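Local coordinates for cytochrome c552 (Thermochromatium tepidum, PDB 5ZE8), which probably carries electrons as a low-potential cytochrome c with five hemes in a thermophilic purple sulfur photosynthetic bacterium, at residues Asn47-Ile52 with Asn193-Glu198; Asp110-Leu115 with Pro119-Gly124. All blocks are in the same frame, centred on the assembly; numbering follows the deposited sequence.

Interaction 1: Asn47-Ile52 with Asn193-Glu198; sequences NCHEDI and NPHLGE. With HEC (heme c), chain B; SO4 (sulfate ion), chain G.
His-49 and His-195, from segments that bury only 52 Å² against each other, are joined almost entirely through one iron atom. From one face of the porphyrin, His-49 NE2 binds the heme iron at 2.1 Å, and from the other His-195 NE2 binds it at the same length. The two nitrogens and the metal lie nearly on a straight line, with NE2 of His-49 and NE2 of His-195 4.2 Å apart. Their imidazole planes are close to parallel, about 22° apart. The bond of His-195 ND1 with the carbonyl of Leu-210 helps to fix the rotation of the distal ring. On the His-49 side the heme is also covalently held, through Cys-48 SG and the heme CAC at 1.9 Å. On the His-195 side Pro-194 lies against the porphyrin, its CD 3.3 Å from the heme C4C, while its CG covers one face of the His-195 ring. Asn-193 shapes this approach: CG is anti to its own backbone N (chi1 -172°), and OD1 reaches forward to accept from His-195 N at 2.9 Å, closing an Asx turn. Asn-193 ND2 donates almost straight (169°) to a sulfate, probably from the crystallisation liquor, that Arg-167 also binds. Replacing Asn-193 with an alanine would probably leave the His-195 amide without this acceptor and let the turn presenting the ligand relax. His-49, the N-cap of helix 50-57, also touches a second heme. Cysteine and histidine together close a CXXCH motif, and with the remote His-195 they form the bis-histidine, six-coordinate site typical of multiheme cytochromes c.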
loop_
_atom_site.group_PDB
_atom_site.type_symbol
_atom_site.label_atom_id
_atom_site.label_comp_id
_atom_site.label_asym_id
_atom_site.label_seq_id
_atom_site.Cartn_x
_atom_site.Cartn_y
_atom_site.Cartn_z
ATOM N N ASN A 47 15.455 -19.709 -8.598
ATOM C CA ASN A 47 16.458 -20.806 -8.505
ATOM C C ASN A 47 17.476 -20.642 -7.423
ATOM O O ASN A 47 17.902 -21.649 -6.854
ATOM C CB ASN A 47 17.145 -20.967 -9.824
ATOM C CG ASN A 47 16.268 -21.603 -10.867
ATOM O OD1 ASN A 47 16.222 -21.146 -11.982
ATOM N ND2 ASN A 47 15.600 -22.694 -10.507
ATOM N N CYS A 48 17.916 -19.391 -7.122
ATOM C CA CYS A 48 18.912 -19.078 -6.128
ATOM C C CYS A 48 18.444 -18.164 -4.982
ATOM O O CYS A 48 19.225 -17.889 -4.092
ATOM C CB CYS A 48 20.095 -18.463 -6.832
ATOM S SG CYS A 48 20.735 -19.502 -8.160
ATOM N N HIS A 49 17.217 -17.619 -5.043
ATOM C CA HIS A 49 16.733 -16.670 -4.028
ATOM C C HIS A 49 15.310 -17.184 -3.649
ATOM O O HIS A 49 14.330 -16.437 -3.674
ATOM C CB HIS A 49 16.603 -15.254 -4.657
ATOM C CG HIS A 49 17.908 -14.678 -5.046
ATOM N ND1 HIS A 49 18.921 -14.441 -4.134
ATOM C CD2 HIS A 49 18.428 -14.407 -6.260
ATOM C CE1 HIS A 49 19.953 -13.936 -4.776
ATOM N NE2 HIS A 49 19.686 -13.889 -6.075
ATOM N N GLU A 50 15.176 -18.481 -3.333
ATOM C CA GLU A 50 13.893 -19.033 -3.034
ATOM C C GLU A 50 13.162 -18.357 -1.842
ATOM O O GLU A 50 11.962 -18.168 -1.891
ATOM C CB GLU A 50 14.029 -20.584 -2.784
ATOM C CG GLU A 50 12.719 -21.326 -2.534
ATOM C CD GLU A 50 12.326 -22.271 -3.647
ATOM O OE1 GLU A 50 12.248 -21.819 -4.841
ATOM O OE2 GLU A 50 12.115 -23.472 -3.292
ATOM N N ASP A 51 13.874 -18.027 -0.785
ATOM C CA ASP A 51 13.303 -17.424 0.347
ATOM C C ASP A 51 12.668 -16.056 0.032
ATOM O O ASP A 51 11.526 -15.779 0.391
ATOM C CB ASP A 51 14.284 -17.364 1.506
ATOM C CG ASP A 51 14.669 -18.784 2.047
ATOM O OD1 ASP A 51 13.850 -19.698 1.952
ATOM O OD2 ASP A 51 15.810 -18.994 2.507
ATOM N N ILE A 52 13.379 -15.256 -0.741
ATOM C CA ILE A 52 12.822 -13.944 -1.174
ATOM C C ILE A 52 11.679 -14.177 -2.156
ATOM O O ILE A 52 10.650 -13.500 -2.071
ATOM C CB ILE A 52 13.932 -13.060 -1.776
ATOM C CG1 ILE A 52 14.677 -12.391 -0.601
ATOM C CG2 ILE A 52 13.392 -11.937 -2.611
ATOM C CD1 ILE A 52 15.989 -11.770 -0.969
ATOM N N ASN A 193 27.158 -17.838 -9.114
ATOM C CA ASN A 193 26.885 -16.365 -9.076
ATOM C C ASN A 193 26.897 -15.853 -10.479
ATOM O O ASN A 193 27.972 -15.645 -11.071
ATOM C CB ASN A 193 27.898 -15.655 -8.188
ATOM C CG ASN A 193 27.531 -14.174 -7.976
ATOM O OD1 ASN A 193 26.743 -13.640 -8.727
ATOM N ND2 ASN A 193 28.009 -13.605 -6.916
ATOM N N PRO A 194 25.691 -15.577 -11.071
ATOM C CA PRO A 194 25.587 -15.088 -12.410
ATOM C C PRO A 194 25.742 -13.548 -12.551
ATOM O O PRO A 194 25.590 -13.040 -13.636
ATOM C CB PRO A 194 24.143 -15.428 -12.745
ATOM C CG PRO A 194 23.404 -15.201 -11.429
ATOM C CD PRO A 194 24.361 -15.652 -10.377
ATOM N N HIS A 195 26.035 -12.897 -11.424
ATOM C CA HIS A 195 26.126 -11.450 -11.330
ATOM C C HIS A 195 27.588 -10.933 -11.425
ATOM O O HIS A 195 27.803 -9.740 -11.181
ATOM C CB HIS A 195 25.546 -10.975 -10.029
ATOM C CG HIS A 195 24.174 -11.481 -9.735
ATOM N ND1 HIS A 195 23.130 -11.261 -10.601
ATOM C CD2 HIS A 195 23.659 -12.104 -8.640
ATOM C CE1 HIS A 195 22.045 -11.813 -10.066
ATOM N NE2 HIS A 195 22.328 -12.290 -8.875
ATOM N N LEU A 196 28.525 -11.756 -11.924
ATOM C CA LEU A 196 29.987 -11.407 -11.929
ATOM C C LEU A 196 30.554 -11.273 -13.317
ATOM O O LEU A 196 31.790 -11.457 -13.540
ATOM C CB LEU A 196 30.789 -12.445 -11.190
ATOM C CG LEU A 196 30.392 -12.683 -9.745
ATOM C CD1 LEU A 196 31.194 -13.778 -9.055
ATOM C CD2 LEU A 196 30.454 -11.362 -9.003
ATOM N N GLY A 197 29.690 -11.050 -14.267
ATOM C CA GLY A 197 30.078 -10.801 -15.631
ATOM C C GLY A 197 29.999 -11.959 -16.598
ATOM O O GLY A 197 30.301 -11.753 -17.751
ATOM N N GLU A 198 29.560 -13.144 -16.177
ATOM C CA GLU A 198 29.380 -14.280 -17.123
ATOM C C GLU A 198 28.233 -15.219 -16.757
ATOM O O GLU A 198 27.820 -15.210 -15.583
ATOM C CB GLU A 198 30.654 -15.081 -17.216
ATOM C CG GLU A 198 31.210 -15.600 -15.910
ATOM C CD GLU A 198 32.737 -15.773 -15.967
ATOM O OE1 GLU A 198 33.404 -15.601 -14.923
ATOM O OE2 GLU A 198 33.290 -16.064 -17.054
HETATM FE FE HEC B . 21.008 -13.110 -7.474
HETATM C CHA HEC B . 22.782 -11.765 -4.858
HETATM C CHB HEC B . 19.019 -10.330 -7.587
HETATM C CHC HEC B . 19.162 -14.480 -10.028
HETATM C CHD HEC B . 22.865 -15.969 -7.333
HETATM N NA HEC B . 20.949 -11.367 -6.486
HETATM C C1A HEC B . 21.788 -11.006 -5.442
HETATM C C2A HEC B . 21.470 -9.695 -4.983
HETATM C C3A HEC B . 20.381 -9.283 -5.724
HETATM C C4A HEC B . 20.068 -10.301 -6.683
HETATM C CMA HEC B . 19.671 -7.939 -5.643
HETATM C CAA HEC B . 22.108 -8.985 -3.821
HETATM C CBA HEC B . 23.520 -8.439 -4.068
HETATM C CGA HEC B . 23.798 -7.562 -2.857
HETATM O O1A HEC B . 24.180 -8.080 -1.802
HETATM O O2A HEC B . 23.787 -6.316 -2.921
HETATM N NB HEC B . 19.400 -12.497 -8.601
HETATM C C1B HEC B . 18.729 -11.320 -8.456
HETATM C C2B HEC B . 17.659 -11.302 -9.370
HETATM C C3B HEC B . 17.621 -12.456 -10.072
HETATM C C4B HEC B . 18.803 -13.200 -9.560
HETATM C CMB HEC B . 16.684 -10.089 -9.392
HETATM C CAB HEC B . 16.787 -12.805 -11.271
HETATM C CBB HEC B . 16.711 -11.860 -12.354
HETATM N NC HEC B . 21.049 -14.896 -8.492
HETATM C C1C HEC B . 20.185 -15.235 -9.525
HETATM C C2C HEC B . 20.421 -16.591 -9.901
HETATM C C3C HEC B . 21.453 -17.074 -9.099
HETATM C C4C HEC B . 21.856 -15.997 -8.259
HETATM C CMC HEC B . 19.534 -17.332 -10.884
HETATM C CAC HEC B . 22.090 -18.442 -9.043
HETATM C CBC HEC B . 22.355 -19.150 -10.191
HETATM N ND HEC B . 22.457 -13.708 -6.350
HETATM C C1D HEC B . 23.104 -14.930 -6.456
HETATM C C2D HEC B . 24.121 -15.036 -5.433
HETATM C C3D HEC B . 24.119 -13.887 -4.746
HETATM C C4D HEC B . 23.046 -13.044 -5.351
HETATM C CMD HEC B . 25.049 -16.228 -5.177
HETATM C CAD HEC B . 24.950 -13.550 -3.533
HETATM C CBD HEC B . 24.217 -13.853 -2.226
HETATM C CGD HEC B . 23.337 -15.053 -2.047
HETATM O O1D HEC B . 23.884 -16.190 -1.882
HETATM O O2D HEC B . 22.078 -14.883 -2.035
HETATM S S SO4 G . 29.611 -15.464 -3.662
HETATM O O1 SO4 G . 31.032 -15.447 -3.135
HETATM O O2 SO4 G . 29.718 -15.411 -5.147
HETATM O O3 SO4 G . 28.790 -16.677 -3.227
HETATM O O4 SO4 G . 29.029 -14.199 -3.142
#

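Interaction 2: Asp110-Leu115 with Pro119-Gly124; sequences DQTTKL and PAYTEG
Tyr-121 points its ring from helix 119-122 toward the loop 110-115, and the loop meets it in two different directions: Thr-112 over a face, Asp-110 at the edge. The carboxylate of Asp-110 stands nearly perpendicular to the ring, the planes being 82° apart, while its OD2 lies in the plane of the ring. Tyr-121 OH donates to Asp-110 OD2 at 2.6 Å, and OD2 receives it on its anti lone pair, the one directed away from OD1. That oxygen also pairs with Arg-39 in a salt bridge, and OD1 bonds to His-38, so the acceptor is itself positioned by a second shell whose charge probably favours the ionised carboxylate. Thr-112 crosses the phenol at about a right angle. Its methyl CG2 sits 3.9 Å from the Tyr-121 ring centroid, 26° off the normal and displaced toward the hydroxyl end, a CH-pi contact. The split between its branches follows from chi1: OG1 is anti to the backbone N (-177°), where it accepts from the amide of Lys-114 in an ST turn and bonds Glu-86, and this turns the methyl to the ring. At the root of the tyrosine the backbone closes in. Leu-115 O approaches Tyr-121 CB to 3.3 Å and Thr-122 CG2 to 3.1 Å, while the Leu-115 side chain packs on Ala-107 and Leu-100. Ala-107 of helix 105-109 touches Tyr-121 as well, and that helix ends in a Schellman motif with Gln-111 as its C-prime residue. The whole is a helix-loop-helix connection within the cytochrome c554 family region: a Schellman-capped helix and an ST turn fold the loop round one tyrosine, just ahead of the CXXCH-bearing helix 127-131.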
loop_
_atom_site.group_PDB
_atom_site.type_symbol
_atom_site.label_atom_id
_atom_site.label_comp_id
_atom_site.label_asym_id
_atom_site.label_seq_id
_atom_site.Cartn_x
_atom_site.Cartn_y
_atom_site.Cartn_z
ATOM N N ASP A 110 7.447 -1.814 -22.128
ATOM C CA ASP A 110 7.350 -2.339 -23.480
ATOM C C ASP A 110 6.194 -1.720 -24.275
ATOM O O ASP A 110 5.904 -2.142 -25.429
ATOM C CB ASP A 110 7.176 -3.882 -23.408
ATOM C CG ASP A 110 8.444 -4.583 -23.123
ATOM O OD1 ASP A 110 9.529 -3.920 -23.148
ATOM O OD2 ASP A 110 8.373 -5.795 -22.745
ATOM N N GLN A 111 5.552 -0.659 -23.744
ATOM C CA GLN A 111 4.393 -0.004 -24.431
ATOM C C GLN A 111 3.321 -0.995 -24.843
ATOM O O GLN A 111 2.799 -0.926 -25.996
ATOM C CB GLN A 111 4.836 0.869 -25.648
ATOM C CG GLN A 111 3.886 2.030 -26.035
ATOM C CD GLN A 111 3.848 3.203 -25.095
ATOM O OE1 GLN A 111 2.852 3.978 -25.139
ATOM N NE2 GLN A 111 4.859 3.407 -24.295
ATOM N N THR A 112 2.925 -1.873 -23.939
ATOM C CA THR A 112 1.839 -2.832 -24.210
ATOM C C THR A 112 0.818 -2.873 -23.090
ATOM O O THR A 112 1.215 -2.678 -21.907
ATOM C CB THR A 112 2.390 -4.238 -24.456
ATOM O OG1 THR A 112 1.306 -5.139 -24.796
ATOM C CG2 THR A 112 3.114 -4.818 -23.284
ATOM N N THR A 113 -0.430 -3.110 -23.447
ATOM C CA THR A 113 -1.534 -3.192 -22.516
ATOM C C THR A 113 -2.060 -4.616 -22.386
ATOM O O THR A 113 -2.956 -4.849 -21.590
ATOM C CB THR A 113 -2.686 -2.203 -22.797
ATOM O OG1 THR A 113 -3.383 -2.597 -24.014
ATOM C CG2 THR A 113 -2.136 -0.829 -23.009
ATOM N N LYS A 114 -1.460 -5.559 -23.106
ATOM C CA LYS A 114 -1.947 -6.944 -23.066
ATOM C C LYS A 114 -1.187 -7.712 -22.020
ATOM O O LYS A 114 -0.096 -8.213 -22.254
ATOM C CB LYS A 114 -1.784 -7.599 -24.475
ATOM C CG LYS A 114 -2.428 -8.989 -24.474
ATOM C CD LYS A 114 -2.580 -9.511 -25.890
ATOM C CE LYS A 114 -2.859 -11.023 -25.918
ATOM N NZ LYS A 114 -3.996 -11.399 -25.083
ATOM N N LEU A 115 -1.773 -7.690 -20.834
ATOM C CA LEU A 115 -1.022 -8.068 -19.629
ATOM C C LEU A 115 -0.834 -9.569 -19.530
ATOM O O LEU A 115 0.007 -10.020 -18.753
ATOM C CB LEU A 115 -1.750 -7.535 -18.404
ATOM C CG LEU A 115 -1.895 -6.007 -18.387
ATOM C CD1 LEU A 115 -2.593 -5.567 -17.122
ATOM C CD2 LEU A 115 -0.566 -5.286 -18.660
ATOM N N PRO A 119 5.208 -13.490 -18.940
ATOM C CA PRO A 119 5.402 -13.431 -17.472
ATOM C C PRO A 119 5.901 -12.080 -16.983
ATOM O O PRO A 119 5.624 -11.744 -15.816
ATOM C CB PRO A 119 6.414 -14.533 -17.154
ATOM C CG PRO A 119 6.554 -15.362 -18.380
ATOM C CD PRO A 119 5.946 -14.629 -19.509
ATOM N N ALA A 120 6.664 -11.351 -17.801
ATOM C CA ALA A 120 7.154 -10.053 -17.346
ATOM C C ALA A 120 5.979 -9.158 -17.005
ATOM O O ALA A 120 6.098 -8.216 -16.187
ATOM C CB ALA A 120 7.961 -9.366 -18.409
ATOM N N TYR A 121 4.830 -9.322 -17.658
ATOM C CA TYR A 121 3.665 -8.509 -17.452
ATOM C C TYR A 121 2.744 -9.127 -16.384
ATOM O O TYR A 121 2.200 -8.441 -15.517
ATOM C CB TYR A 121 2.905 -8.361 -18.817
ATOM C CG TYR A 121 3.789 -8.043 -19.994
ATOM C CD1 TYR A 121 4.982 -7.318 -19.875
ATOM C CD2 TYR A 121 3.415 -8.466 -21.267
ATOM C CE1 TYR A 121 5.781 -7.014 -20.980
ATOM C CE2 TYR A 121 4.222 -8.172 -22.356
ATOM C CZ TYR A 121 5.367 -7.481 -22.230
ATOM O OH TYR A 121 6.186 -7.166 -23.283
ATOM N N THR A 122 2.572 -10.470 -16.408
ATOM C CA THR A 122 1.675 -11.080 -15.454
ATOM C C THR A 122 2.192 -11.004 -14.006
ATOM O O THR A 122 1.371 -10.985 -13.093
ATOM C CB THR A 122 1.296 -12.550 -15.745
ATOM O OG1 THR A 122 2.445 -13.353 -15.715
ATOM C CG2 THR A 122 0.719 -12.617 -17.160
ATOM N N GLU A 123 3.491 -10.906 -13.869
ATOM C CA GLU A 123 4.112 -10.848 -12.567
ATOM C C GLU A 123 4.091 -9.455 -11.946
ATOM O O GLU A 123 4.599 -9.327 -10.799
ATOM C CB GLU A 123 5.566 -11.342 -12.653
ATOM C CG GLU A 123 5.665 -12.827 -13.061
ATOM C CD GLU A 123 7.068 -13.298 -13.280
ATOM O OE1 GLU A 123 8.056 -12.572 -13.068
ATOM O OE2 GLU A 123 7.268 -14.493 -13.687
ATOM N N GLY A 124 3.529 -8.447 -12.616
ATOM C CA GLY A 124 3.288 -7.195 -11.886
ATOM C C GLY A 124 4.623 -6.513 -11.474
ATOM O O GLY A 124 5.543 -6.394 -12.316
#

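How the interactions relate
Interaction 2 is nested along the chain within the long excursion that interaction 1 closes, since 110-115 and 119-124 both fall between 47-52 and 193-198. In space the two are separate: their centres lie 23 Å apart, and their nearest atoms about 11 Å, without touching. They also differ in their relation to the cofactors. Interaction 1 supplies both axial ligands of one heme iron, and the side chain of His-49 comes within about 4 Å of another heme, whereas in interaction 2 the Leu-115 side chain lies about 10 Å from a heme. One contact thus builds a redox site from remote segments; the other folds a short local connection through protein groups alone.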